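Local coordinates for protein glucose-6-phosphate dehydrogenase (Trypanosoma cruzi, PDB 5AQ1) that catalyses the NADP-dependent oxidation of glucose 6-phosphate to the phosphogluconolactone, the step that opens the pentose phosphate pathway and supplies NADPH, at residues E77-E80 and K81-D85; E292-R295 and D296-Q300. All blocks are in the same frame, centred on the assembly; numbering follows the deposited sequence.

Contact 1. Residues E77-E80 and K81-D85; sequences EDVE and KWKKD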
ATOM      1  N   GLU B  77     -30.652  52.206  28.996  1.00 80.34           N
ATOM      2  CA  GLU B  77     -31.402  52.900  30.045  1.00 83.91           C
ATOM      3  C   GLU B  77     -31.305  52.105  31.352  1.00 79.27           C
ATOM      4  O   GLU B  77     -31.117  52.685  32.421  1.00 77.12           O
ATOM      5  CB  GLU B  77     -32.884  53.117  29.655  1.00 90.18           C
ATOM      6  CG  GLU B  77     -33.177  54.076  28.486  1.00 94.50           C
ATOM      7  CD  GLU B  77     -32.963  53.445  27.116  1.00101.13           C
ATOM      8  OE1 GLU B  77     -32.201  52.457  27.011  1.00102.78           O
ATOM      9  OE2 GLU B  77     -33.566  53.937  26.137  1.00105.60           O
ATOM     10  N   ASP B  78     -31.421  50.780  31.254  1.00 74.85           N
ATOM     11  CA  ASP B  78     -31.279  49.893  32.410  1.00 71.35           C
ATOM     12  C   ASP B  78     -30.412  48.688  32.035  1.00 68.81           C
ATOM     13  O   ASP B  78     -30.858  47.785  31.325  1.00 67.98           O
ATOM     14  CB  ASP B  78     -32.656  49.437  32.905  1.00 70.34           C
ATOM     15  CG  ASP B  78     -32.606  48.796  34.287  1.00 70.15           C
ATOM     16  OD1 ASP B  78     -31.503  48.608  34.841  1.00 68.85           O
ATOM     17  OD2 ASP B  78     -33.686  48.477  34.823  1.00 71.50           O
ATOM     18  N   VAL B  79     -29.176  48.682  32.530  1.00 67.20           N
ATOM     19  CA  VAL B  79     -28.204  47.642  32.189  1.00 65.58           C
ATOM     20  C   VAL B  79     -28.571  46.328  32.872  1.00 65.13           C
ATOM     21  O   VAL B  79     -28.506  45.265  32.256  1.00 66.07           O
ATOM     22  CB  VAL B  79     -26.760  48.044  32.581  1.00 65.42           C
ATOM     23  CG1 VAL B  79     -25.760  47.001  32.093  1.00 64.19           C
ATOM     24  CG2 VAL B  79     -26.399  49.408  32.008  1.00 65.95           C
ATOM     25  N   GLU B  80     -28.957  46.408  34.141  1.00 66.33           N
ATOM     26  CA  GLU B  80     -29.377  45.229  34.909  1.00 66.94           C
ATOM     27  C   GLU B  80     -30.564  44.488  34.281  1.00 67.78           C
ATOM     28  O   GLU B  80     -30.612  43.256  34.311  1.00 66.97           O
ATOM     29  CB  GLU B  80     -29.700  45.619  36.365  1.00 67.81           C
ATOM     30  CG  GLU B  80     -28.748  45.072  37.425  1.00 68.00           C
ATOM     31  CD  GLU B  80     -27.322  44.894  36.937  1.00 67.41           C
ATOM     32  OE1 GLU B  80     -26.743  45.863  36.404  1.00 69.35           O
ATOM     33  OE2 GLU B  80     -26.785  43.774  37.074  1.00 65.87           O
ATOM     34  N   LYS B  81     -31.509  45.237  33.718  1.00 69.78           N
ATOM     35  CA  LYS B  81     -32.699  44.641  33.111  1.00 72.46           C
ATOM     36  C   LYS B  81     -32.347  43.971  31.790  1.00 68.41           C
ATOM     37  O   LYS B  81     -32.761  42.841  31.532  1.00 66.64           O
ATOM     38  CB  LYS B  81     -33.788  45.693  32.894  1.00 78.78           C
ATOM     39  CG  LYS B  81     -35.174  45.099  32.688  1.00 83.49           C
ATOM     40  CD  LYS B  81     -36.225  46.171  32.442  1.00 88.01           C
ATOM     41  CE  LYS B  81     -36.372  46.476  30.959  1.00 88.67           C
ATOM     42  NZ  LYS B  81     -37.318  47.601  30.721  1.00 90.95           N
ATOM     43  N   TRP B  82     -31.584  44.680  30.961  1.00 65.35           N
ATOM     44  CA  TRP B  82     -31.056  44.134  29.706  1.00 60.73           C
ATOM     45  C   TRP B  82     -30.332  42.808  29.935  1.00 57.59           C
ATOM     46  O   TRP B  82     -30.540  41.847  29.197  1.00 56.66           O
ATOM     47  CB  TRP B  82     -30.112  45.150  29.054  1.00 59.77           C
ATOM     48  CG  TRP B  82     -29.324  44.631  27.887  1.00 58.98           C
ATOM     49  CD1 TRP B  82     -29.814  44.199  26.691  1.00 57.90           C
ATOM     50  CD2 TRP B  82     -27.895  44.519  27.800  1.00 57.96           C
ATOM     51  NE1 TRP B  82     -28.782  43.814  25.867  1.00 57.00           N
ATOM     52  CE2 TRP B  82     -27.595  44.004  26.522  1.00 57.21           C
ATOM     53  CE3 TRP B  82     -26.843  44.806  28.678  1.00 57.30           C
ATOM     54  CZ2 TRP B  82     -26.284  43.765  26.102  1.00 56.84           C
ATOM     55  CZ3 TRP B  82     -25.540  44.567  28.259  1.00 55.79           C
ATOM     56  CH2 TRP B  82     -25.273  44.050  26.985  1.00 56.17           C
ATOM     57  N   LYS B  83     -29.493  42.762  30.965  1.00 56.02           N
ATOM     58  CA  LYS B  83     -28.762  41.546  31.315  1.00 54.53           C
ATOM     59  C   LYS B  83     -29.695  40.421  31.760  1.00 55.72           C
ATOM     60  O   LYS B  83     -29.591  39.293  31.280  1.00 54.80           O
ATOM     61  CB  LYS B  83     -27.735  41.834  32.411  1.00 52.68           C
ATOM     62  CG  LYS B  83     -26.504  42.574  31.912  1.00 50.62           C
ATOM     63  CD  LYS B  83     -25.840  43.390  33.010  1.00 50.51           C
ATOM     64  CE  LYS B  83     -25.451  42.535  34.198  1.00 50.11           C
ATOM     65  NZ  LYS B  83     -24.577  43.276  35.149  1.00 49.69           N
ATOM     66  N   LYS B  84     -30.610  40.740  32.669  1.00 59.08           N
ATOM     67  CA  LYS B  84     -31.501  39.736  33.247  1.00 62.28           C
ATOM     68  C   LYS B  84     -32.572  39.245  32.266  1.00 62.95           C
ATOM     69  O   LYS B  84     -32.879  38.053  32.237  1.00 62.74           O
ATOM     70  CB  LYS B  84     -32.165  40.285  34.512  1.00 64.39           C
ATOM     71  CG  LYS B  84     -32.889  39.236  35.340  1.00 66.84           C
ATOM     72  CD  LYS B  84     -33.700  39.886  36.442  1.00 70.43           C
ATOM     73  CE  LYS B  84     -34.310  38.834  37.349  1.00 71.63           C
ATOM     74  NZ  LYS B  84     -35.129  39.448  38.426  1.00 73.40           N
ATOM     75  N   ASP B  85     -33.139  40.156  31.476  1.00 63.27           N
ATOM     76  CA  ASP B  85     -34.244  39.817  30.570  1.00 63.69           C
ATOM     77  C   ASP B  85     -33.771  39.366  29.191  1.00 62.69           C
ATOM     78  O   ASP B  85     -34.125  38.274  28.741  1.00 65.03           O
ATOM     79  CB  ASP B  85     -35.207  41.001  30.428  1.00 65.73           C
ATOM     80  CG  ASP B  85     -35.939  41.321  31.723  1.00 68.79           C
ATOM     81  OD1 ASP B  85     -35.882  40.507  32.671  1.00 68.56           O
ATOM     82  OD2 ASP B  85     -36.580  42.390  31.792  1.00 71.08           O
TER

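Contact 2. Residues E292-R295 and D296-Q300; sequences EDIR and DEKVQ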
ATOM      1  N   GLU B 292       0.973  26.014  14.547  1.00 37.71           N
ATOM      2  CA  GLU B 292       1.532  26.418  13.260  1.00 38.62           C
ATOM      3  C   GLU B 292       1.911  25.231  12.382  1.00 36.83           C
ATOM      4  O   GLU B 292       1.854  25.337  11.156  1.00 36.89           O
ATOM      5  CB  GLU B 292       2.726  27.367  13.450  1.00 41.08           C
ATOM      6  CG  GLU B 292       2.424  28.833  13.141  1.00 42.74           C
ATOM      7  CD  GLU B 292       1.071  29.302  13.651  1.00 41.92           C
ATOM      8  OE1 GLU B 292       0.925  29.495  14.875  1.00 45.93           O
ATOM      9  OE2 GLU B 292       0.150  29.471  12.824  1.00 39.60           O
ATOM     10  N   ASP B 293       2.293  24.112  12.992  1.00 34.87           N
ATOM     11  CA  ASP B 293       2.541  22.894  12.224  1.00 34.57           C
ATOM     12  C   ASP B 293       1.254  22.382  11.576  1.00 33.60           C
ATOM     13  O   ASP B 293       1.277  21.898  10.445  1.00 32.94           O
ATOM     14  CB  ASP B 293       3.174  21.805  13.096  1.00 35.22           C
ATOM     15  CG  ASP B 293       4.671  21.990  13.274  1.00 36.13           C
ATOM     16  OD1 ASP B 293       5.285  22.723  12.476  1.00 36.08           O
ATOM     17  OD2 ASP B 293       5.246  21.389  14.205  1.00 37.00           O
ATOM     18  N   ILE B 294       0.136  22.500  12.290  1.00 33.07           N
ATOM     19  CA  ILE B 294      -1.166  22.084  11.761  1.00 32.92           C
ATOM     20  C   ILE B 294      -1.657  23.054  10.680  1.00 33.32           C
ATOM     21  O   ILE B 294      -2.079  22.632   9.606  1.00 34.54           O
ATOM     22  CB  ILE B 294      -2.215  21.942  12.882  1.00 31.72           C
ATOM     23  CG1 ILE B 294      -1.858  20.749  13.779  1.00 32.52           C
ATOM     24  CG2 ILE B 294      -3.606  21.747  12.298  1.00 31.00           C
ATOM     25  CD1 ILE B 294      -2.604  20.702  15.097  1.00 32.10           C
ATOM     26  N   ARG B 295      -1.579  24.348  10.960  1.00 33.68           N
ATOM     27  CA  ARG B 295      -2.013  25.363  10.002  1.00 33.56           C
ATOM     28  C   ARG B 295      -1.175  25.380   8.727  1.00 33.48           C
ATOM     29  O   ARG B 295      -1.701  25.641   7.646  1.00 32.29           O
ATOM     30  CB  ARG B 295      -1.980  26.742  10.642  1.00 35.16           C
ATOM     31  CG  ARG B 295      -3.226  27.084  11.442  1.00 35.30           C
ATOM     32  CD  ARG B 295      -2.899  28.156  12.464  1.00 36.24           C
ATOM     33  NE  ARG B 295      -3.757  29.328  12.347  1.00 36.66           N
ATOM     34  CZ  ARG B 295      -3.422  30.558  12.742  1.00 36.52           C
ATOM     35  NH1 ARG B 295      -2.232  30.808  13.285  1.00 35.74           N
ATOM     36  NH2 ARG B 295      -4.287  31.549  12.589  1.00 36.84           N
ATOM     37  N   ASP B 296       0.124  25.117   8.855  1.00 33.81           N
ATOM     38  CA  ASP B 296       0.997  24.974   7.690  1.00 33.36           C
ATOM     39  C   ASP B 296       0.458  23.915   6.732  1.00 33.73           C
ATOM     40  O   ASP B 296       0.382  24.150   5.531  1.00 33.84           O
ATOM     41  CB  ASP B 296       2.428  24.605   8.108  1.00 34.24           C
ATOM     42  CG  ASP B 296       3.254  25.811   8.554  1.00 34.11           C
ATOM     43  OD1 ASP B 296       2.702  26.921   8.700  1.00 32.92           O
ATOM     44  OD2 ASP B 296       4.470  25.634   8.761  1.00 34.23           O
ATOM     45  N   GLU B 297       0.073  22.755   7.266  1.00 33.72           N
ATOM     46  CA  GLU B 297      -0.430  21.665   6.427  1.00 34.03           C
ATOM     47  C   GLU B 297      -1.755  22.013   5.762  1.00 33.37           C
ATOM     48  O   GLU B 297      -2.006  21.609   4.626  1.00 32.25           O
ATOM     49  CB  GLU B 297      -0.586  20.367   7.228  1.00 34.60           C
ATOM     50  CG  GLU B 297       0.715  19.770   7.749  1.00 35.60           C
ATOM     51  CD  GLU B 297       1.747  19.502   6.667  1.00 36.55           C
ATOM     52  OE1 GLU B 297       1.370  19.299   5.492  1.00 37.85           O
ATOM     53  OE2 GLU B 297       2.948  19.481   6.999  1.00 37.72           O
ATOM     54  N   LYS B 298      -2.602  22.752   6.471  1.00 33.11           N
ATOM     55  CA  LYS B 298      -3.883  23.183   5.917  1.00 33.32           C
ATOM     56  C   LYS B 298      -3.667  24.140   4.744  1.00 33.46           C
ATOM     57  O   LYS B 298      -4.325  24.017   3.715  1.00 34.93           O
ATOM     58  CB  LYS B 298      -4.748  23.835   6.997  1.00 33.42           C
ATOM     59  CG  LYS B 298      -5.184  22.871   8.091  1.00 33.78           C
ATOM     60  CD  LYS B 298      -5.788  23.591   9.286  1.00 34.39           C
ATOM     61  CE  LYS B 298      -7.205  24.052   9.004  1.00 35.45           C
ATOM     62  NZ  LYS B 298      -7.753  24.880  10.113  1.00 37.18           N
ATOM     63  N   VAL B 299      -2.729  25.072   4.893  1.00 32.90           N
ATOM     64  CA  VAL B 299      -2.396  25.999   3.815  1.00 33.40           C
ATOM     65  C   VAL B 299      -1.791  25.249   2.634  1.00 33.55           C
ATOM     66  O   VAL B 299      -2.137  25.511   1.483  1.00 34.23           O
ATOM     67  CB  VAL B 299      -1.407  27.094   4.273  1.00 33.91           C
ATOM     68  CG1 VAL B 299      -0.941  27.935   3.092  1.00 34.24           C
ATOM     69  CG2 VAL B 299      -2.046  27.990   5.321  1.00 33.96           C
ATOM     70  N   GLN B 300      -0.883  24.324   2.934  1.00 34.16           N
ATOM     71  CA  GLN B 300      -0.169  23.554   1.918  1.00 34.61           C
ATOM     72  C   GLN B 300      -1.125  22.842   0.967  1.00 34.60           C
ATOM     73  O   GLN B 300      -0.972  22.935  -0.246  1.00 34.14           O
ATOM     74  CB  GLN B 300       0.753  22.540   2.601  1.00 35.51           C
ATOM     75  CG  GLN B 300       1.571  21.651   1.673  1.00 37.16           C
ATOM     76  CD  GLN B 300       2.471  22.431   0.744  1.00 38.11           C
ATOM     77  OE1 GLN B 300       2.912  23.520   1.078  1.00 39.60           O
ATOM     78  NE2 GLN B 300       2.749  21.876  -0.429  1.00 39.40           N
TER
HETATM   79  O   HOH W   1       3.415  20.419   9.648  1.00 20.83           O
HETATM   80  O   HOH W   2       5.121  22.912   9.680  1.00 32.04           O

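Contact 1. Residues E77-E80 and K81-D85
Lys83 reaches back one helical turn to Val79 and Glu80, a worked example of how a lysine packs its methylenes on the preceding turn and spends its charge at the end. With CG beside its own backbone N (chi1 -75°), the chain starts back over that turn. CB and CG pass the carbonyl of Val79, whose oxygen also takes the backbone N-H of Lys83 (N to O 3.0 Å). CD then lies 3.7 Å from Val79 CG1, the two side chains crossing at a slant. A bend at chi3 carries CE past the carboxylate of Glu80, and NZ ends 3.0 Å from Glu80 OE2 in a salt bridge, meeting that oxygen on its syn side, 21° out of the carboxylate plane. The carbonyl oxygens of Leu105 and Ile108 also accept from NZ, which thus has three oxygen partners. At the N-cap, Asp78 O accepts the Trp82 N-H, while Asp78 OD2 rests on Lys81 CB at 3.4 Å. Helix 79-87 follows strand 67-72 and precedes strand 108-112, neighbours in the parallel sheet of the Rossmann-type nucleotide-binding domain; on the latter strand Tyr110 meets the Trp82 indole edge-to-face.

Contact 2. Residues E292-R295 and D296-Q300
Glu292 and Asp296, one turn apart, meet through the backbone: Asp296 N donates to Glu292 O at 2.9 Å. Two further backbone bonds of the helix follow, Lys298 N to Ile294 O and Val299 N to Arg295 O. The one apolar touch is that of Lys298 CD on Ile294 CG2, at 4.2 Å, where the lysine methylenes slant across the isoleucine.

Among the salt bridges, Arg295 NH1 reaches Glu292 OE2 at 2.8 Å, using the syn lone pair of that oxygen. The Glu292 carboxylate stands at the edge of the guanidinium, its OE2 tilted 23° from that plane. A chi1 of -81° sets Asp296 CG beside its own backbone N, and Arg459 forms salt bridges with both Asp296 OD1 and Glu292 OE2. Lys298 NZ makes a salt bridge with Glu462 and a hydrogen bond with Gln276, while Arg295 NE and Asp293 OD2 are hydrogen-bonded to Phe457 O and Ser288 OG.

Water adds a third kind of link: one molecule bridges Asp293 O (2.7 Å) and Glu297 OE2, another Asp293 OD1 and Asp296 OD2 (2.9 Å). Arg287 of the second subunit forms salt bridges with both Asp296 OD2 and Glu297 OE2. The chemistry is consistent with an acidic helix face whose charge is probably offset partly within the chain and partly across the subunit interface.

In the fold
The two contacts follow the same principle, side chains spaced three or four residues along one helix, in contrasting settings. Contact 1 is a surface contact at the start of helix 79-87, in the NAD-binding domain; contact 2 is a largely buried contact within helix 291-302, in the C-terminal domain. They share no element, lie on opposite sides of the chain's centre and have centres about 44 Å apart. In 77-85 no other subunit takes part, and Lys83 and Trp82 tie the turn to its own chain. In 292-300 acidic groups, waters and arginines dominate, and partners come from helices 264-282 and 460-479 as well as from the second subunit.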